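Local structure of dehydroquinate synthase (Thermus thermophilus, 1UJN) at residues A[172-180]-A[225-233]; A[69-78]-A[99-107]. The protein probably catalyses the conversion of 3-deoxy-D-arabino-heptulosonate 7-phosphate to 3-dehydroquinate, the second step of chorismate biosynthesis, using NAD(+) and a divalent zinc or cobalt ion. One frame throughout, in Å; residues are numbered along the deposited sequence.

Contact 1 (A[172-180]-A[225-233]); sequences VEAFKHGLI and RLLNLGHTL
With CG anti to the backbone N (chi1 -175°) and a bend at chi3 (67°), Lys176 runs past Leu229 and carries its ammonium up to the carbonyl of Leu227; CG of His231, anti to its own carbonyl carbon, sets that ring across the lysine chain. Lys176 NZ donates in the carbonyl plane to Leu227 O at 2.9 Å. One helical turn back, it also forms a salt bridge with Glu173, NZ to OE2 3.1 Å, met from above the carboxylate plane. The His231 ring is fixed by ND1, which donates to Leu229 O at 3.0 Å, the oxygen lying in the ring plane. Toward the C-terminal end of segment 172-180, Ile180 pushes CD1 against Leu227 CD2 (4.0 Å) and CG2 against Leu226 CB, while CD2 of Leu229 rests on Leu179 CB at 3.9 Å. A methionine in place of Lys176 would probably leave Leu227 O without its donor and let the Glu173 carboxylate, robbed of its countercharge, turn. The side chains of Leu226 and Leu229 also pack on strands 311-314 and 319-323. Glu173 and His231, with His247 nearby, are the probable zinc ligands of this family's active site, with no metal modelled here.

Contact 2 (A[69-78]-A[99-107]); sequences VYGKVLSWLA and LGGFVAATY
The Tyr70 ring is sandwiched: Phe102 CE2 lies over one face, near the ring's margin, and Leu74 CD1 from its own helix lies over the other, while Thr106 OG1 sits in plane at the edge. The Tyr70 and Phe102 rings are nearly parallel (20°) but strongly displaced, with little ring area facing ring area and centroids 4.6 Å apart. Tyr70 OH donates to Thr106 OG1 at 2.7 Å; Thr106 OG1 in turn donates to Phe102 O at 2.9 Å, and serving as both acceptor and donor fixes the threonine hydroxyl's rotation. At the other end Leu77 CB makes a CH-pi contact over a face of the Tyr107 ring, 3.9 Å from the centroid; Tyr107 OH is bonded to Leu82 O. The two helices belong to the Rossmann-like alpha/beta N-terminal domain and cross at -52°, knobs into holes: Tyr70 fits among Leu99, Phe102, Val103 and Thr106, and Val103 among Tyr70, Val73, Leu74 and Leu77. With CG1 anti to the backbone N (chi1 166°), Val103 turns that methyl to Leu77 CD1 at 3.6 Å and CG2 to Tyr70 CD1. Near the start of helix 67-80, Val69 CG1 presses tightly on Leu99 CD2 (3.5 Å). Val143 of the second subunit packs on Tyr70 and Leu74, and Tyr70 of that subunit on Phe102.

Contact 2 comes first along the chain and closes before contact 1 opens. Their centres lie about 31 Å apart, on opposite sides of the chain's centre, and their nearest atoms are about 16 Å apart, without touching. Contact 2 joins helices 67-80 and 94-106 in the N-terminal, Rossmann-like domain; contact 1 joins helix 164-181 to the approach and start of helix 231-240 in the C-terminal, helical domain. The side chain of Lys131, which probably binds NAD(+), is about 7 Å from that of Leu227 and about 9 Å from that of Phe102. The family's active site lies in the cleft between the domains: contact 1 supplies probable metal ligands from the C-terminal side, whereas contact 2 lies at the dimer interface.

Contact 1 (A[172-180]-A[225-233])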
ATOM      1  N   VAL A 172     -17.015  19.208  15.864  1.00 29.94           N
ATOM      2  CA  VAL A 172     -16.517  20.335  15.078  1.00 29.31           C
ATOM      3  C   VAL A 172     -16.462  19.931  13.608  1.00 29.39           C
ATOM      4  O   VAL A 172     -16.835  20.704  12.725  1.00 29.90           O
ATOM      5  CB  VAL A 172     -15.100  20.767  15.529  1.00 28.72           C
ATOM      6  CG1 VAL A 172     -14.514  21.776  14.536  1.00 27.08           C
ATOM      7  CG2 VAL A 172     -15.167  21.380  16.918  1.00 29.53           C
ATOM      8  N   GLU A 173     -15.999  18.710  13.357  1.00 28.37           N
ATOM      9  CA  GLU A 173     -15.895  18.192  12.003  1.00 29.29           C
ATOM     10  C   GLU A 173     -17.284  18.085  11.371  1.00 28.53           C
ATOM     11  O   GLU A 173     -17.451  18.327  10.174  1.00 28.79           O
ATOM     12  CB  GLU A 173     -15.230  16.815  12.023  1.00 32.54           C
ATOM     13  CG  GLU A 173     -14.221  16.590  10.905  1.00 38.17           C
ATOM     14  CD  GLU A 173     -12.974  17.451  11.054  1.00 39.44           C
ATOM     15  OE1 GLU A 173     -11.975  16.967  11.627  1.00 42.36           O
ATOM     16  OE2 GLU A 173     -12.994  18.614  10.605  1.00 41.18           O
ATOM     17  N   ALA A 174     -18.275  17.715  12.178  1.00 26.59           N
ATOM     18  CA  ALA A 174     -19.649  17.592  11.697  1.00 24.75           C
ATOM     19  C   ALA A 174     -20.144  18.991  11.319  1.00 25.23           C
ATOM     20  O   ALA A 174     -20.801  19.185  10.293  1.00 24.64           O
ATOM     21  CB  ALA A 174     -20.533  16.994  12.788  1.00 25.22           C
ATOM     22  N   PHE A 175     -19.814  19.956  12.169  1.00 24.60           N
ATOM     23  CA  PHE A 175     -20.182  21.352  11.968  1.00 25.64           C
ATOM     24  C   PHE A 175     -19.614  21.801  10.626  1.00 25.29           C
ATOM     25  O   PHE A 175     -20.277  22.490   9.850  1.00 26.21           O
ATOM     26  CB  PHE A 175     -19.585  22.199  13.094  1.00 26.14           C
ATOM     27  CG  PHE A 175     -19.954  23.652  13.030  1.00 28.45           C
ATOM     28  CD1 PHE A 175     -21.011  24.148  13.789  1.00 28.35           C
ATOM     29  CD2 PHE A 175     -19.242  24.528  12.219  1.00 29.11           C
ATOM     30  CE1 PHE A 175     -21.356  25.500  13.743  1.00 29.52           C
ATOM     31  CE2 PHE A 175     -19.577  25.884  12.164  1.00 28.68           C
ATOM     32  CZ  PHE A 175     -20.636  26.368  12.928  1.00 29.09           C
ATOM     33  N   LYS A 176     -18.372  21.408  10.367  1.00 25.39           N
ATOM     34  CA  LYS A 176     -17.696  21.747   9.120  1.00 26.31           C
ATOM     35  C   LYS A 176     -18.491  21.202   7.927  1.00 27.68           C
ATOM     36  O   LYS A 176     -18.682  21.902   6.925  1.00 26.18           O
ATOM     37  CB  LYS A 176     -16.288  21.159   9.124  1.00 25.76           C
ATOM     38  CG  LYS A 176     -15.434  21.555   7.927  1.00 25.37           C
ATOM     39  CD  LYS A 176     -14.148  20.738   7.888  1.00 28.07           C
ATOM     40  CE  LYS A 176     -14.447  19.267   7.610  1.00 30.24           C
ATOM     41  NZ  LYS A 176     -13.200  18.463   7.468  1.00 29.79           N
ATOM     42  N   HIS A 177     -18.953  19.953   8.034  1.00 25.45           N
ATOM     43  CA  HIS A 177     -19.746  19.350   6.960  1.00 26.89           C
ATOM     44  C   HIS A 177     -21.019  20.165   6.755  1.00 26.79           C
ATOM     45  O   HIS A 177     -21.524  20.279   5.633  1.00 27.12           O
ATOM     46  CB  HIS A 177     -20.144  17.908   7.299  1.00 27.22           C
ATOM     47  CG  HIS A 177     -18.992  16.960   7.393  1.00 31.26           C
ATOM     48  ND1 HIS A 177     -19.114  15.686   7.906  1.00 30.21           N
ATOM     49  CD2 HIS A 177     -17.690  17.103   7.047  1.00 29.06           C
ATOM     50  CE1 HIS A 177     -17.938  15.085   7.869  1.00 32.25           C
ATOM     51  NE2 HIS A 177     -17.057  15.922   7.354  1.00 30.72           N
ATOM     52  N   GLY A 178     -21.537  20.716   7.849  1.00 27.06           N
ATOM     53  CA  GLY A 178     -22.743  21.524   7.780  1.00 27.71           C
ATOM     54  C   GLY A 178     -22.527  22.738   6.898  1.00 29.63           C
ATOM     55  O   GLY A 178     -23.369  23.070   6.056  1.00 28.71           O
ATOM     56  N   LEU A 179     -21.391  23.402   7.086  1.00 28.51           N
ATOM     57  CA  LEU A 179     -21.062  24.578   6.294  1.00 29.82           C
ATOM     58  C   LEU A 179     -20.820  24.196   4.833  1.00 31.37           C
ATOM     59  O   LEU A 179     -21.195  24.930   3.918  1.00 31.64           O
ATOM     60  CB  LEU A 179     -19.814  25.261   6.859  1.00 30.28           C
ATOM     61  CG  LEU A 179     -19.940  25.878   8.254  1.00 29.98           C
ATOM     62  CD1 LEU A 179     -18.590  26.420   8.693  1.00 31.96           C
ATOM     63  CD2 LEU A 179     -20.984  26.989   8.232  1.00 31.95           C
ATOM     64  N   ILE A 180     -20.195  23.042   4.620  1.00 31.16           N
ATOM     65  CA  ILE A 180     -19.897  22.570   3.273  1.00 32.35           C
ATOM     66  C   ILE A 180     -21.156  22.186   2.491  1.00 33.98           C
ATOM     67  O   ILE A 180     -21.319  22.575   1.332  1.00 32.93           O
ATOM     68  CB  ILE A 180     -18.947  21.354   3.311  1.00 32.71           C
ATOM     69  CG1 ILE A 180     -17.586  21.774   3.874  1.00 33.61           C
ATOM     70  CG2 ILE A 180     -18.774  20.782   1.913  1.00 32.51           C
ATOM     71  CD1 ILE A 180     -16.611  20.627   4.047  1.00 33.10           C
ATOM     72  N   ARG A 225     -12.441  18.880  -2.237  1.00 50.99           N
ATOM     73  CA  ARG A 225     -11.420  19.667  -1.554  1.00 48.87           C
ATOM     74  C   ARG A 225     -12.039  20.737  -0.649  1.00 46.12           C
ATOM     75  O   ARG A 225     -11.354  21.447   0.075  1.00 44.93           O
ATOM     76  CB  ARG A 225     -10.538  20.327  -2.613  1.00 51.07           C
ATOM     77  CG  ARG A 225     -11.260  21.455  -3.351  1.00 54.30           C
ATOM     78  CD  ARG A 225     -10.739  21.636  -4.782  1.00 56.96           C
ATOM     79  NE  ARG A 225     -10.959  23.011  -5.240  1.00 59.54           N
ATOM     80  CZ  ARG A 225     -11.966  23.218  -6.108  1.00 60.27           C
ATOM     81  NH1 ARG A 225     -12.716  22.208  -6.510  1.00 60.79           N
ATOM     82  NH2 ARG A 225     -12.207  24.454  -6.556  1.00 61.41           N
ATOM     83  N   LEU A 226     -13.367  20.794  -0.610  1.00 42.25           N
ATOM     84  CA  LEU A 226     -14.060  21.697   0.303  1.00 38.71           C
ATOM     85  C   LEU A 226     -13.945  21.150   1.726  1.00 37.01           C
ATOM     86  O   LEU A 226     -14.148  21.872   2.701  1.00 34.39           O
ATOM     87  CB  LEU A 226     -15.536  21.821  -0.086  1.00 40.26           C
ATOM     88  CG  LEU A 226     -15.843  22.346  -1.494  1.00 41.19           C
ATOM     89  CD1 LEU A 226     -17.346  22.295  -1.730  1.00 42.24           C
ATOM     90  CD2 LEU A 226     -15.325  23.772  -1.659  1.00 41.19           C
ATOM     91  N   LEU A 227     -13.620  19.865   1.837  1.00 34.32           N
ATOM     92  CA  LEU A 227     -13.465  19.223   3.138  1.00 34.76           C
ATOM     93  C   LEU A 227     -12.275  19.833   3.874  1.00 34.37           C
ATOM     94  O   LEU A 227     -12.106  19.638   5.080  1.00 34.53           O
ATOM     95  CB  LEU A 227     -13.257  17.715   2.960  1.00 35.36           C
ATOM     96  CG  LEU A 227     -14.417  16.941   2.325  1.00 34.69           C
ATOM     97  CD1 LEU A 227     -13.960  15.543   1.949  1.00 36.90           C
ATOM     98  CD2 LEU A 227     -15.588  16.884   3.296  1.00 35.68           C
ATOM     99  N   ASN A 228     -11.451  20.579   3.146  1.00 33.01           N
ATOM    100  CA  ASN A 228     -10.288  21.217   3.751  1.00 34.75           C
ATOM    101  C   ASN A 228     -10.627  22.583   4.333  1.00 32.75           C
ATOM    102  O   ASN A 228      -9.735  23.372   4.649  1.00 31.80           O
ATOM    103  CB  ASN A 228      -9.161  21.349   2.725  1.00 37.10           C
ATOM    104  CG  ASN A 228      -8.599  20.003   2.309  1.00 43.15           C
ATOM    105  OD1 ASN A 228      -8.221  19.187   3.155  1.00 44.82           O
ATOM    106  ND2 ASN A 228      -8.540  19.761   1.002  1.00 44.21           N
ATOM    107  N   LEU A 229     -11.921  22.859   4.471  1.00 30.85           N
ATOM    108  CA  LEU A 229     -12.378  24.126   5.033  1.00 30.56           C
ATOM    109  C   LEU A 229     -11.810  24.293   6.445  1.00 31.35           C
ATOM    110  O   LEU A 229     -11.979  23.416   7.291  1.00 31.03           O
ATOM    111  CB  LEU A 229     -13.909  24.153   5.088  1.00 30.75           C
ATOM    112  CG  LEU A 229     -14.594  25.357   5.745  1.00 29.95           C
ATOM    113  CD1 LEU A 229     -14.295  26.638   4.962  1.00 29.53           C
ATOM    114  CD2 LEU A 229     -16.092  25.103   5.806  1.00 29.56           C
ATOM    115  N   GLY A 230     -11.134  25.415   6.681  1.00 32.47           N
ATOM    116  CA  GLY A 230     -10.554  25.688   7.989  1.00 33.22           C
ATOM    117  C   GLY A 230      -9.265  24.941   8.295  1.00 35.25           C
ATOM    118  O   GLY A 230      -8.686  25.114   9.370  1.00 34.63           O
ATOM    119  N   HIS A 231      -8.800  24.127   7.353  1.00 34.44           N
ATOM    120  CA  HIS A 231      -7.585  23.344   7.562  1.00 35.48           C
ATOM    121  C   HIS A 231      -6.264  24.027   7.212  1.00 33.84           C
ATOM    122  O   HIS A 231      -5.209  23.599   7.679  1.00 33.31           O
ATOM    123  CB  HIS A 231      -7.680  22.017   6.805  1.00 37.36           C
ATOM    124  CG  HIS A 231      -8.577  21.010   7.458  1.00 39.84           C
ATOM    125  ND1 HIS A 231      -9.921  21.233   7.673  1.00 40.43           N
ATOM    126  CD2 HIS A 231      -8.321  19.768   7.936  1.00 40.42           C
ATOM    127  CE1 HIS A 231     -10.455  20.172   8.252  1.00 41.10           C
ATOM    128  NE2 HIS A 231      -9.506  19.269   8.423  1.00 41.62           N
ATOM    129  N   THR A 232      -6.305  25.077   6.398  1.00 33.12           N
ATOM    130  CA  THR A 232      -5.075  25.775   6.029  1.00 31.75           C
ATOM    131  C   THR A 232      -4.492  26.466   7.260  1.00 31.50           C
ATOM    132  O   THR A 232      -3.310  26.308   7.574  1.00 32.16           O
ATOM    133  CB  THR A 232      -5.326  26.822   4.919  1.00 34.26           C
ATOM    134  OG1 THR A 232      -5.883  26.174   3.767  1.00 35.39           O
ATOM    135  CG2 THR A 232      -4.018  27.493   4.518  1.00 33.50           C
ATOM    136  N   LEU A 233      -5.322  27.232   7.963  1.00 29.39           N
ATOM    137  CA  LEU A 233      -4.855  27.901   9.167  1.00 29.46           C
ATOM    138  C   LEU A 233      -4.751  26.868  10.284  1.00 28.19           C
ATOM    139  O   LEU A 233      -3.829  26.913  11.101  1.00 27.40           O
ATOM    140  CB  LEU A 233      -5.816  29.021   9.583  1.00 28.26           C
ATOM    141  CG  LEU A 233      -5.401  29.728  10.881  1.00 29.88           C
ATOM    142  CD1 LEU A 233      -4.010  30.325  10.717  1.00 30.44           C
ATOM    143  CD2 LEU A 233      -6.407  30.806  11.237  1.00 29.46           C
TER
HETATM  144  O   HOH W   1     -10.123  17.365   9.812  1.00 34.40           O

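Contact 2 (A[69-78]-A[99-107])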
ATOM      1  N   VAL A  69       5.589   0.816  15.805  1.00 26.32           N
ATOM      2  CA  VAL A  69       4.348   0.124  16.146  1.00 24.74           C
ATOM      3  C   VAL A  69       3.830  -0.649  14.932  1.00 25.10           C
ATOM      4  O   VAL A  69       3.280  -1.744  15.064  1.00 24.09           O
ATOM      5  CB  VAL A  69       3.283   1.120  16.639  1.00 26.71           C
ATOM      6  CG1 VAL A  69       1.991   0.394  16.969  1.00 25.86           C
ATOM      7  CG2 VAL A  69       3.798   1.843  17.871  1.00 28.46           C
ATOM      8  N   TYR A  70       4.025  -0.068  13.753  1.00 24.03           N
ATOM      9  CA  TYR A  70       3.612  -0.677  12.493  1.00 22.07           C
ATOM     10  C   TYR A  70       4.319  -2.027  12.340  1.00 22.47           C
ATOM     11  O   TYR A  70       3.690  -3.054  12.062  1.00 21.02           O
ATOM     12  CB  TYR A  70       3.983   0.276  11.347  1.00 20.69           C
ATOM     13  CG  TYR A  70       3.845  -0.271   9.936  1.00 18.91           C
ATOM     14  CD1 TYR A  70       2.595  -0.596   9.401  1.00 21.00           C
ATOM     15  CD2 TYR A  70       4.964  -0.423   9.123  1.00 22.13           C
ATOM     16  CE1 TYR A  70       2.473  -1.060   8.082  1.00 20.45           C
ATOM     17  CE2 TYR A  70       4.853  -0.885   7.797  1.00 20.67           C
ATOM     18  CZ  TYR A  70       3.609  -1.199   7.289  1.00 21.32           C
ATOM     19  OH  TYR A  70       3.505  -1.649   5.989  1.00 20.74           O
ATOM     20  N   GLY A  71       5.634  -2.019  12.536  1.00 23.38           N
ATOM     21  CA  GLY A  71       6.400  -3.242  12.425  1.00 23.22           C
ATOM     22  C   GLY A  71       5.992  -4.261  13.468  1.00 24.59           C
ATOM     23  O   GLY A  71       5.934  -5.454  13.185  1.00 22.45           O
ATOM     24  N   LYS A  72       5.704  -3.786  14.676  1.00 24.76           N
ATOM     25  CA  LYS A  72       5.299  -4.667  15.769  1.00 26.60           C
ATOM     26  C   LYS A  72       3.991  -5.380  15.447  1.00 24.62           C
ATOM     27  O   LYS A  72       3.876  -6.588  15.635  1.00 23.90           O
ATOM     28  CB  LYS A  72       5.135  -3.872  17.068  1.00 28.60           C
ATOM     29  CG  LYS A  72       4.977  -4.753  18.302  1.00 34.56           C
ATOM     30  CD  LYS A  72       5.000  -3.928  19.585  1.00 38.39           C
ATOM     31  CE  LYS A  72       3.664  -3.256  19.837  1.00 39.38           C
ATOM     32  NZ  LYS A  72       2.713  -4.193  20.501  1.00 42.26           N
ATOM     33  N   VAL A  73       3.008  -4.631  14.959  1.00 22.66           N
ATOM     34  CA  VAL A  73       1.719  -5.226  14.624  1.00 21.64           C
ATOM     35  C   VAL A  73       1.866  -6.235  13.490  1.00 20.92           C
ATOM     36  O   VAL A  73       1.299  -7.323  13.543  1.00 21.94           O
ATOM     37  CB  VAL A  73       0.681  -4.143  14.235  1.00 20.86           C
ATOM     38  CG1 VAL A  73      -0.664  -4.800  13.918  1.00 23.23           C
ATOM     39  CG2 VAL A  73       0.522  -3.143  15.381  1.00 21.59           C
ATOM     40  N   LEU A  74       2.630  -5.885  12.460  1.00 21.12           N
ATOM     41  CA  LEU A  74       2.831  -6.806  11.345  1.00 20.64           C
ATOM     42  C   LEU A  74       3.471  -8.125  11.800  1.00 21.37           C
ATOM     43  O   LEU A  74       3.037  -9.206  11.403  1.00 20.98           O
ATOM     44  CB  LEU A  74       3.689  -6.139  10.264  1.00 20.07           C
ATOM     45  CG  LEU A  74       3.004  -4.999   9.498  1.00 18.77           C
ATOM     46  CD1 LEU A  74       4.055  -4.188   8.753  1.00 19.43           C
ATOM     47  CD2 LEU A  74       1.968  -5.566   8.522  1.00 20.82           C
ATOM     48  N   SER A  75       4.502  -8.042  12.631  1.00 23.73           N
ATOM     49  CA  SER A  75       5.160  -9.253  13.114  1.00 24.62           C
ATOM     50  C   SER A  75       4.223 -10.062  14.001  1.00 25.10           C
ATOM     51  O   SER A  75       4.293 -11.293  14.038  1.00 26.50           O
ATOM     52  CB  SER A  75       6.435  -8.895  13.876  1.00 24.51           C
ATOM     53  OG  SER A  75       7.456  -8.509  12.971  1.00 28.11           O
ATOM     54  N   TRP A  76       3.335  -9.366  14.703  1.00 25.92           N
ATOM     55  CA  TRP A  76       2.376 -10.025  15.580  1.00 24.48           C
ATOM     56  C   TRP A  76       1.443 -10.881  14.720  1.00 25.89           C
ATOM     57  O   TRP A  76       1.171 -12.036  15.047  1.00 23.84           O
ATOM     58  CB  TRP A  76       1.584  -8.975  16.371  1.00 26.33           C
ATOM     59  CG  TRP A  76       0.525  -9.545  17.259  1.00 28.59           C
ATOM     60  CD1 TRP A  76       0.709 -10.318  18.370  1.00 31.26           C
ATOM     61  CD2 TRP A  76      -0.889  -9.414  17.091  1.00 31.21           C
ATOM     62  NE1 TRP A  76      -0.505 -10.681  18.903  1.00 33.06           N
ATOM     63  CE2 TRP A  76      -1.503 -10.140  18.137  1.00 31.67           C
ATOM     64  CE3 TRP A  76      -1.698  -8.755  16.158  1.00 31.90           C
ATOM     65  CZ2 TRP A  76      -2.892 -10.224  18.275  1.00 33.59           C
ATOM     66  CZ3 TRP A  76      -3.086  -8.838  16.298  1.00 34.28           C
ATOM     67  CH2 TRP A  76      -3.663  -9.568  17.349  1.00 32.26           C
ATOM     68  N   LEU A  77       0.971 -10.317  13.609  1.00 24.47           N
ATOM     69  CA  LEU A  77       0.089 -11.048  12.702  1.00 22.56           C
ATOM     70  C   LEU A  77       0.832 -12.230  12.074  1.00 21.27           C
ATOM     71  O   LEU A  77       0.310 -13.345  12.013  1.00 21.54           O
ATOM     72  CB  LEU A  77      -0.425 -10.117  11.597  1.00 21.41           C
ATOM     73  CG  LEU A  77      -1.311  -8.949  12.042  1.00 21.11           C
ATOM     74  CD1 LEU A  77      -1.659  -8.062  10.853  1.00 21.87           C
ATOM     75  CD2 LEU A  77      -2.574  -9.496  12.665  1.00 21.91           C
ATOM     76  N   ALA A  78       2.053 -11.976  11.614  1.00 23.23           N
ATOM     77  CA  ALA A  78       2.881 -13.003  10.992  1.00 23.87           C
ATOM     78  C   ALA A  78       3.111 -14.162  11.956  1.00 26.84           C
ATOM     79  O   ALA A  78       2.977 -15.324  11.590  1.00 28.40           O
ATOM     80  CB  ALA A  78       4.221 -12.406  10.571  1.00 21.85           C
ATOM     81  N   LEU A  99      -3.488   3.533  11.809  1.00 17.54           N
ATOM     82  CA  LEU A  99      -2.458   2.504  11.917  1.00 18.09           C
ATOM     83  C   LEU A  99      -2.975   1.142  11.459  1.00 18.59           C
ATOM     84  O   LEU A  99      -2.381   0.505  10.584  1.00 17.71           O
ATOM     85  CB  LEU A  99      -1.973   2.398  13.363  1.00 20.04           C
ATOM     86  CG  LEU A  99      -1.052   1.211  13.665  1.00 20.46           C
ATOM     87  CD1 LEU A  99       0.307   1.441  13.017  1.00 20.59           C
ATOM     88  CD2 LEU A  99      -0.915   1.043  15.158  1.00 23.17           C
ATOM     89  N   GLY A 100      -4.087   0.707  12.050  1.00 19.06           N
ATOM     90  CA  GLY A 100      -4.673  -0.581  11.704  1.00 18.46           C
ATOM     91  C   GLY A 100      -5.069  -0.723  10.245  1.00 17.20           C
ATOM     92  O   GLY A 100      -4.930  -1.799   9.661  1.00 16.86           O
ATOM     93  N   GLY A 101      -5.574   0.355   9.653  1.00 17.14           N
ATOM     94  CA  GLY A 101      -5.966   0.305   8.258  1.00 17.34           C
ATOM     95  C   GLY A 101      -4.751   0.148   7.360  1.00 18.28           C
ATOM     96  O   GLY A 101      -4.812  -0.525   6.334  1.00 16.02           O
ATOM     97  N   PHE A 102      -3.641   0.769   7.752  1.00 18.14           N
ATOM     98  CA  PHE A 102      -2.404   0.692   6.977  1.00 16.54           C
ATOM     99  C   PHE A 102      -1.778  -0.695   7.111  1.00 18.43           C
ATOM    100  O   PHE A 102      -1.223  -1.236   6.145  1.00 16.41           O
ATOM    101  CB  PHE A 102      -1.431   1.781   7.439  1.00 16.23           C
ATOM    102  CG  PHE A 102      -0.159   1.836   6.638  1.00 15.93           C
ATOM    103  CD1 PHE A 102      -0.199   1.853   5.244  1.00 16.24           C
ATOM    104  CD2 PHE A 102       1.078   1.875   7.277  1.00 15.92           C
ATOM    105  CE1 PHE A 102       0.976   1.908   4.496  1.00 19.05           C
ATOM    106  CE2 PHE A 102       2.265   1.931   6.540  1.00 17.40           C
ATOM    107  CZ  PHE A 102       2.215   1.947   5.145  1.00 19.97           C
ATOM    108  N   VAL A 103      -1.867  -1.270   8.307  1.00 16.98           N
ATOM    109  CA  VAL A 103      -1.357  -2.617   8.535  1.00 16.83           C
ATOM    110  C   VAL A 103      -2.164  -3.565   7.637  1.00 17.94           C
ATOM    111  O   VAL A 103      -1.599  -4.411   6.958  1.00 17.55           O
ATOM    112  CB  VAL A 103      -1.521  -3.029  10.014  1.00 16.86           C
ATOM    113  CG1 VAL A 103      -1.316  -4.536  10.177  1.00 18.47           C
ATOM    114  CG2 VAL A 103      -0.494  -2.272  10.866  1.00 17.22           C
ATOM    115  N   ALA A 104      -3.485  -3.407   7.624  1.00 17.92           N
ATOM    116  CA  ALA A 104      -4.344  -4.250   6.784  1.00 16.46           C
ATOM    117  C   ALA A 104      -4.035  -4.059   5.302  1.00 16.71           C
ATOM    118  O   ALA A 104      -4.056  -5.017   4.526  1.00 17.28           O
ATOM    119  CB  ALA A 104      -5.813  -3.931   7.040  1.00 19.76           C
ATOM    120  N   ALA A 105      -3.767  -2.818   4.906  1.00 14.80           N
ATOM    121  CA  ALA A 105      -3.470  -2.520   3.513  1.00 16.28           C
ATOM    122  C   ALA A 105      -2.182  -3.151   3.015  1.00 17.71           C
ATOM    123  O   ALA A 105      -2.044  -3.400   1.819  1.00 17.33           O
ATOM    124  CB  ALA A 105      -3.403  -1.006   3.301  1.00 15.83           C
ATOM    125  N   THR A 106      -1.256  -3.437   3.924  1.00 17.36           N
ATOM    126  CA  THR A 106       0.036  -3.962   3.516  1.00 19.12           C
ATOM    127  C   THR A 106       0.426  -5.359   3.966  1.00 18.52           C
ATOM    128  O   THR A 106       1.344  -5.944   3.395  1.00 17.19           O
ATOM    129  CB  THR A 106       1.142  -2.977   3.927  1.00 18.29           C
ATOM    130  OG1 THR A 106       1.104  -2.782   5.347  1.00 17.48           O
ATOM    131  CG2 THR A 106       0.926  -1.622   3.224  1.00 16.40           C
ATOM    132  N   TYR A 107      -0.245  -5.892   4.982  1.00 17.25           N
ATOM    133  CA  TYR A 107       0.064  -7.242   5.449  1.00 17.37           C
ATOM    134  C   TYR A 107      -0.290  -8.185   4.297  1.00 18.54           C
ATOM    135  O   TYR A 107      -1.430  -8.187   3.828  1.00 17.46           O
ATOM    136  CB  TYR A 107      -0.768  -7.591   6.692  1.00 18.52           C
ATOM    137  CG  TYR A 107      -0.504  -8.991   7.222  1.00 19.29           C
ATOM    138  CD1 TYR A 107       0.754  -9.346   7.703  1.00 21.03           C
ATOM    139  CD2 TYR A 107      -1.501  -9.969   7.203  1.00 18.90           C
ATOM    140  CE1 TYR A 107       1.020 -10.642   8.151  1.00 20.03           C
ATOM    141  CE2 TYR A 107      -1.247 -11.272   7.650  1.00 21.47           C
ATOM    142  CZ  TYR A 107       0.019 -11.596   8.120  1.00 22.52           C
ATOM    143  OH  TYR A 107       0.290 -12.877   8.558  1.00 23.59           O
TER